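Local coordinates for cell division control protein 4 (Saccharomyces cerevisiae, PDB 3V7D) that recognises phosphorylated target proteins as the substrate-binding F-box and WD-repeat subunit of an SCF ubiquitin ligase, directing their ubiquitination and degradation, at residues I190-H202 with Y249-Y261. The protein carries 1 engineered substitution. Sequence-based numbering, arbitrary orientation.
Sequences IKKGCCTHVFEGH and YPLVFHTPEENPY. Unlike the reference sequence in segment 190-202: Glu-200 (reference Lys).
Thr-196 CG2 sits over one face of the Tyr-249 ring, 3.9 Å from the ring centroid and 11° off its normal, a clear CH-pi contact; Cys-194 SG approaches the same ring obliquely. Four more rings, His-197, Phe-199, Phe-253 and Tyr-261, form an aromatic cluster. His-197 turns its edge to the face of Tyr-261 with the planes at 87°, an offset edge-to-face pair, while Thr-196 OG1 and His-197 ND1, 2.9 Å apart, share a hydrogen bond that should restrict rotation of the imidazole. Phe-253 CD1 lies in the plane of the Phe-199 ring, at its edge, 3.7 Å from Phe-199 CE1. Asn-259 ND2 approaches Phe-199 CD1 to 3.4 Å; with CG anti to the backbone N (chi1 -175°), the amide also turns OD1 back to accept from Tyr-261 N, an Asx turn.

Backbone bonds alternate as a parallel ladder requires: Leu-251 N to Thr-196 O (2.8 Å), Val-198 N to Leu-251 O, Phe-253 N to Val-198 O, and the engineered Glu-200 donates its backbone N to Phe-253 O (3.2 Å). On the sheet face away from the cluster, Val-198 CG2 touches CB of Pro-250, a residue preceded by a cis peptide bond.

Strand 251-253 thus adds a parallel edge strand to a WD40 propeller blade whose other strands, 165-170, 175-180, 185-189 and 194-199, run antiparallel; Trp-232 of strand 229-233, in the next blade, meets the Phe-199 ring.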
loop_
_atom_site.group_PDB
_atom_site.type_symbol
_atom_site.label_atom_id
_atom_site.label_comp_id
_atom_site.label_asym_id
_atom_site.label_seq_id
_atom_site.Cartn_x
_atom_site.Cartn_y
_atom_site.Cartn_z
ATOM N N ILE B 190 -8.496 25.999 -6.715
ATOM C CA ILE B 190 -8.150 25.717 -8.107
ATOM C C ILE B 190 -9.304 26.019 -9.062
ATOM O O ILE B 190 -9.107 26.600 -10.129
ATOM C CB ILE B 190 -7.699 24.254 -8.287
ATOM C CG1 ILE B 190 -6.374 24.019 -7.566
ATOM C CG2 ILE B 190 -7.539 23.913 -9.759
ATOM C CD1 ILE B 190 -5.861 22.598 -7.668
ATOM N N LYS B 191 -10.513 25.644 -8.662
ATOM C CA LYS B 191 -11.674 25.791 -9.529
ATOM C C LYS B 191 -12.127 27.240 -9.670
ATOM O O LYS B 191 -12.881 27.566 -10.587
ATOM C CB LYS B 191 -12.826 24.907 -9.045
ATOM C CG LYS B 191 -12.497 23.415 -9.054
ATOM C CD LYS B 191 -13.523 22.599 -8.271
ATOM C CE LYS B 191 -13.743 23.173 -6.878
ATOM N NZ LYS B 191 -12.452 23.375 -6.156
ATOM N N LYS B 192 -11.674 28.105 -8.765
ATOM C CA LYS B 192 -11.917 29.543 -8.894
ATOM C C LYS B 192 -10.698 30.212 -9.513
ATOM O O LYS B 192 -10.757 31.366 -9.944
ATOM C CB LYS B 192 -12.226 30.180 -7.538
ATOM C CG LYS B 192 -13.460 29.626 -6.849
ATOM C CD LYS B 192 -13.754 30.377 -5.557
ATOM C CE LYS B 192 -15.047 29.895 -4.916
ATOM N NZ LYS B 192 -15.436 30.736 -3.755
ATOM N N GLY B 193 -9.595 29.472 -9.552
ATOM C CA GLY B 193 -8.352 29.958 -10.121
ATOM C C GLY B 193 -7.771 31.154 -9.390
ATOM O O GLY B 193 -7.173 32.034 -10.011
ATOM N N CYS B 194 -7.930 31.193 -8.071
ATOM C CA CYS B 194 -7.446 32.336 -7.305
ATOM C C CYS B 194 -7.057 31.978 -5.880
ATOM O O CYS B 194 -7.352 30.887 -5.392
ATOM C CB CYS B 194 -8.506 33.441 -7.270
ATOM S SG CYS B 194 -9.928 33.063 -6.211
ATOM N N CYS B 195 -6.387 32.915 -5.219
ATOM C CA CYS B 195 -6.116 32.806 -3.794
ATOM C C CYS B 195 -7.336 33.289 -3.015
ATOM O O CYS B 195 -7.906 34.333 -3.332
ATOM C CB CYS B 195 -4.897 33.646 -3.419
ATOM S SG CYS B 195 -4.524 33.643 -1.654
ATOM N N THR B 196 -7.742 32.529 -2.002
ATOM C CA THR B 196 -8.902 32.913 -1.204
ATOM C C THR B 196 -8.511 33.535 0.136
ATOM O O THR B 196 -9.233 34.377 0.669
ATOM C CB THR B 196 -9.861 31.727 -0.966
ATOM O OG1 THR B 196 -9.140 30.629 -0.393
ATOM C CG2 THR B 196 -10.500 31.286 -2.272
ATOM N N HIS B 197 -7.372 33.117 0.678
ATOM C CA HIS B 197 -6.912 33.624 1.969
ATOM C C HIS B 197 -5.399 33.825 2.003
ATOM O O HIS B 197 -4.641 32.991 1.505
ATOM C CB HIS B 197 -7.315 32.669 3.102
ATOM C CG HIS B 197 -8.787 32.404 3.182
ATOM N ND1 HIS B 197 -9.444 31.572 2.299
ATOM C CD2 HIS B 197 -9.729 32.852 4.045
ATOM C CE1 HIS B 197 -10.727 31.527 2.609
ATOM N NE2 HIS B 197 -10.925 32.293 3.667
ATOM N N VAL B 198 -4.967 34.933 2.594
ATOM C CA VAL B 198 -3.553 35.150 2.873
ATOM C C VAL B 198 -3.351 35.334 4.375
ATOM O O VAL B 198 -3.780 36.337 4.945
ATOM C CB VAL B 198 -3.004 36.383 2.138
ATOM C CG1 VAL B 198 -1.528 36.572 2.454
ATOM C CG2 VAL B 198 -3.221 36.253 0.639
ATOM N N PHE B 199 -2.707 34.360 5.013
ATOM C CA PHE B 199 -2.468 34.415 6.453
ATOM C C PHE B 199 -1.056 34.899 6.768
ATOM O O PHE B 199 -0.071 34.235 6.438
ATOM C CB PHE B 199 -2.685 33.045 7.101
ATOM C CG PHE B 199 -4.091 32.527 6.986
ATOM C CD1 PHE B 199 -5.147 33.385 6.726
ATOM C CD2 PHE B 199 -4.354 31.173 7.143
ATOM C CE1 PHE B 199 -6.439 32.904 6.623
ATOM C CE2 PHE B 199 -5.642 30.686 7.040
ATOM C CZ PHE B 199 -6.688 31.554 6.781
ATOM N N GLU B 200 -0.961 36.058 7.411
ATOM C CA GLU B 200 0.329 36.569 7.849
ATOM C C GLU B 200 0.500 36.280 9.334
ATOM O O GLU B 200 -0.475 36.015 10.037
ATOM C CB GLU B 200 0.450 38.069 7.558
ATOM C CG GLU B 200 0.320 38.418 6.077
ATOM C CD GLU B 200 0.590 39.883 5.780
ATOM O OE1 GLU B 200 1.138 40.583 6.656
ATOM O OE2 GLU B 200 0.254 40.335 4.664
ATOM N N GLY B 201 1.739 36.318 9.807
ATOM C CA GLY B 201 2.019 36.026 11.200
ATOM C C GLY B 201 3.442 35.555 11.412
ATOM O O GLY B 201 4.112 35.991 12.349
ATOM N N HIS B 202 3.902 34.656 10.545
ATOM C CA HIS B 202 5.284 34.192 10.589
ATOM C C HIS B 202 6.241 35.359 10.374
ATOM O O HIS B 202 5.981 36.247 9.563
ATOM C CB HIS B 202 5.534 33.108 9.536
ATOM C CG HIS B 202 5.107 31.738 9.964
ATOM N ND1 HIS B 202 5.665 31.088 11.043
ATOM C CD2 HIS B 202 4.182 30.890 9.452
ATOM C CE1 HIS B 202 5.101 29.902 11.180
ATOM N NE2 HIS B 202 4.198 29.757 10.228
ATOM N N TYR B 249 -11.753 38.388 -2.842
ATOM C CA TYR B 249 -10.571 37.525 -2.817
ATOM C C TYR B 249 -9.327 38.234 -3.349
ATOM O O TYR B 249 -9.391 38.926 -4.365
ATOM C CB TYR B 249 -10.828 36.241 -3.613
ATOM C CG TYR B 249 -11.818 35.301 -2.962
ATOM C CD1 TYR B 249 -11.770 35.046 -1.596
ATOM C CD2 TYR B 249 -12.806 34.673 -3.711
ATOM C CE1 TYR B 249 -12.674 34.189 -0.995
ATOM C CE2 TYR B 249 -13.717 33.816 -3.117
ATOM C CZ TYR B 249 -13.645 33.577 -1.759
ATOM O OH TYR B 249 -14.548 32.725 -1.164
ATOM N N PRO B 250 -8.185 38.055 -2.663
ATOM C CA PRO B 250 -8.057 37.199 -1.480
ATOM C C PRO B 250 -8.436 37.907 -0.183
ATOM O O PRO B 250 -8.256 39.119 -0.052
ATOM C CB PRO B 250 -6.564 36.875 -1.464
ATOM C CG PRO B 250 -5.930 38.105 -2.017
ATOM C CD PRO B 250 -6.888 38.630 -3.065
ATOM N N LEU B 251 -8.963 37.141 0.767
ATOM C CA LEU B 251 -9.199 37.646 2.112
ATOM C C LEU B 251 -7.865 37.728 2.832
ATOM O O LEU B 251 -7.304 36.708 3.235
ATOM C CB LEU B 251 -10.143 36.720 2.878
ATOM C CG LEU B 251 -11.646 36.986 2.793
ATOM C CD1 LEU B 251 -12.150 36.898 1.363
ATOM C CD2 LEU B 251 -12.404 36.019 3.691
ATOM N N VAL B 252 -7.349 38.942 2.986
ATOM C CA VAL B 252 -6.049 39.138 3.612
ATOM C C VAL B 252 -6.188 39.371 5.116
ATOM O O VAL B 252 -7.020 40.165 5.554
ATOM C CB VAL B 252 -5.294 40.318 2.967
ATOM C CG1 VAL B 252 -3.883 40.422 3.526
ATOM C CG2 VAL B 252 -5.264 40.164 1.448
ATOM N N PHE B 253 -5.373 38.669 5.900
ATOM C CA PHE B 253 -5.372 38.823 7.353
ATOM C C PHE B 253 -3.991 39.227 7.855
ATOM O O PHE B 253 -3.133 38.377 8.094
ATOM C CB PHE B 253 -5.816 37.529 8.034
ATOM C CG PHE B 253 -7.238 37.151 7.743
ATOM C CD1 PHE B 253 -7.561 36.445 6.596
ATOM C CD2 PHE B 253 -8.253 37.506 8.614
ATOM C CE1 PHE B 253 -8.870 36.098 6.323
ATOM C CE2 PHE B 253 -9.565 37.162 8.347
ATOM C CZ PHE B 253 -9.872 36.454 7.199
ATOM N N HIS B 254 -3.794 40.530 8.023
ATOM C CA HIS B 254 -2.498 41.082 8.403
ATOM C C HIS B 254 -2.113 40.776 9.848
ATOM O O HIS B 254 -0.930 40.801 10.191
ATOM C CB HIS B 254 -2.476 42.600 8.178
ATOM C CG HIS B 254 -2.716 43.008 6.757
ATOM N ND1 HIS B 254 -1.716 43.030 5.808
ATOM C CD2 HIS B 254 -3.843 43.416 6.123
ATOM C CE1 HIS B 254 -2.216 43.428 4.652
ATOM N NE2 HIS B 254 -3.505 43.669 4.816
ATOM N N THR B 255 -3.099 40.491 10.695
ATOM C CA THR B 255 -2.823 40.295 12.119
ATOM C C THR B 255 -3.534 39.070 12.697
ATOM O O THR B 255 -4.762 39.000 12.686
ATOM C CB THR B 255 -3.183 41.553 12.947
ATOM O OG1 THR B 255 -2.469 42.687 12.438
ATOM C CG2 THR B 255 -2.810 41.351 14.397
ATOM N N PRO B 256 -2.752 38.101 13.201
ATOM C CA PRO B 256 -3.201 36.805 13.730
ATOM C C PRO B 256 -4.332 36.892 14.753
ATOM O O PRO B 256 -5.294 36.134 14.654
ATOM C CB PRO B 256 -1.942 36.257 14.401
ATOM C CG PRO B 256 -0.831 36.845 13.622
ATOM C CD PRO B 256 -1.284 38.223 13.241
ATOM N N GLU B 257 -4.211 37.791 15.726
ATOM C CA GLU B 257 -5.237 37.938 16.756
ATOM C C GLU B 257 -6.584 38.346 16.170
ATOM O O GLU B 257 -7.637 38.052 16.735
ATOM C CB GLU B 257 -4.793 38.943 17.819
ATOM C CG GLU B 257 -3.680 38.418 18.695
ATOM C CD GLU B 257 -4.039 37.093 19.341
ATOM O OE1 GLU B 257 -5.146 36.992 19.911
ATOM O OE2 GLU B 257 -3.220 36.151 19.270
ATOM N N GLU B 258 -6.540 39.017 15.027
ATOM C CA GLU B 258 -7.746 39.462 14.355
ATOM C C GLU B 258 -8.043 38.548 13.171
ATOM O O GLU B 258 -8.768 38.914 12.246
ATOM C CB GLU B 258 -7.585 40.917 13.921
ATOM C CG GLU B 258 -7.317 41.855 15.103
ATOM C CD GLU B 258 -6.807 43.224 14.688
ATOM O OE1 GLU B 258 -7.239 43.734 13.632
ATOM O OE2 GLU B 258 -5.973 43.789 15.427
ATOM N N ASN B 259 -7.463 37.352 13.217
ATOM C CA ASN B 259 -7.695 36.313 12.222
ATOM C C ASN B 259 -8.471 35.172 12.868
ATOM O O ASN B 259 -7.923 34.427 13.680
ATOM C CB ASN B 259 -6.353 35.803 11.692
ATOM C CG ASN B 259 -6.500 34.798 10.563
ATOM O OD1 ASN B 259 -7.577 34.248 10.325
ATOM N ND2 ASN B 259 -5.400 34.544 9.864
ATOM N N PRO B 260 -9.755 35.023 12.504
ATOM C CA PRO B 260 -10.606 33.990 13.108
ATOM C C PRO B 260 -10.168 32.577 12.722
ATOM O O PRO B 260 -10.650 31.604 13.302
ATOM C CB PRO B 260 -11.993 34.300 12.539
ATOM C CG PRO B 260 -11.726 35.021 11.265
ATOM C CD PRO B 260 -10.470 35.809 11.485
ATOM N N TYR B 261 -9.260 32.470 11.759
ATOM C CA TYR B 261 -8.729 31.173 11.360
ATOM C C TYR B 261 -7.406 30.887 12.060
ATOM O O TYR B 261 -6.823 29.821 11.886
ATOM C CB TYR B 261 -8.556 31.099 9.841
ATOM C CG TYR B 261 -9.831 31.337 9.071
ATOM C CD1 TYR B 261 -10.862 30.406 9.091
ATOM C CD2 TYR B 261 -10.008 32.492 8.320
ATOM C CE1 TYR B 261 -12.036 30.621 8.385
ATOM C CE2 TYR B 261 -11.176 32.717 7.612
ATOM C CZ TYR B 261 -12.186 31.778 7.649
ATOM O OH TYR B 261 -13.349 31.998 6.946
#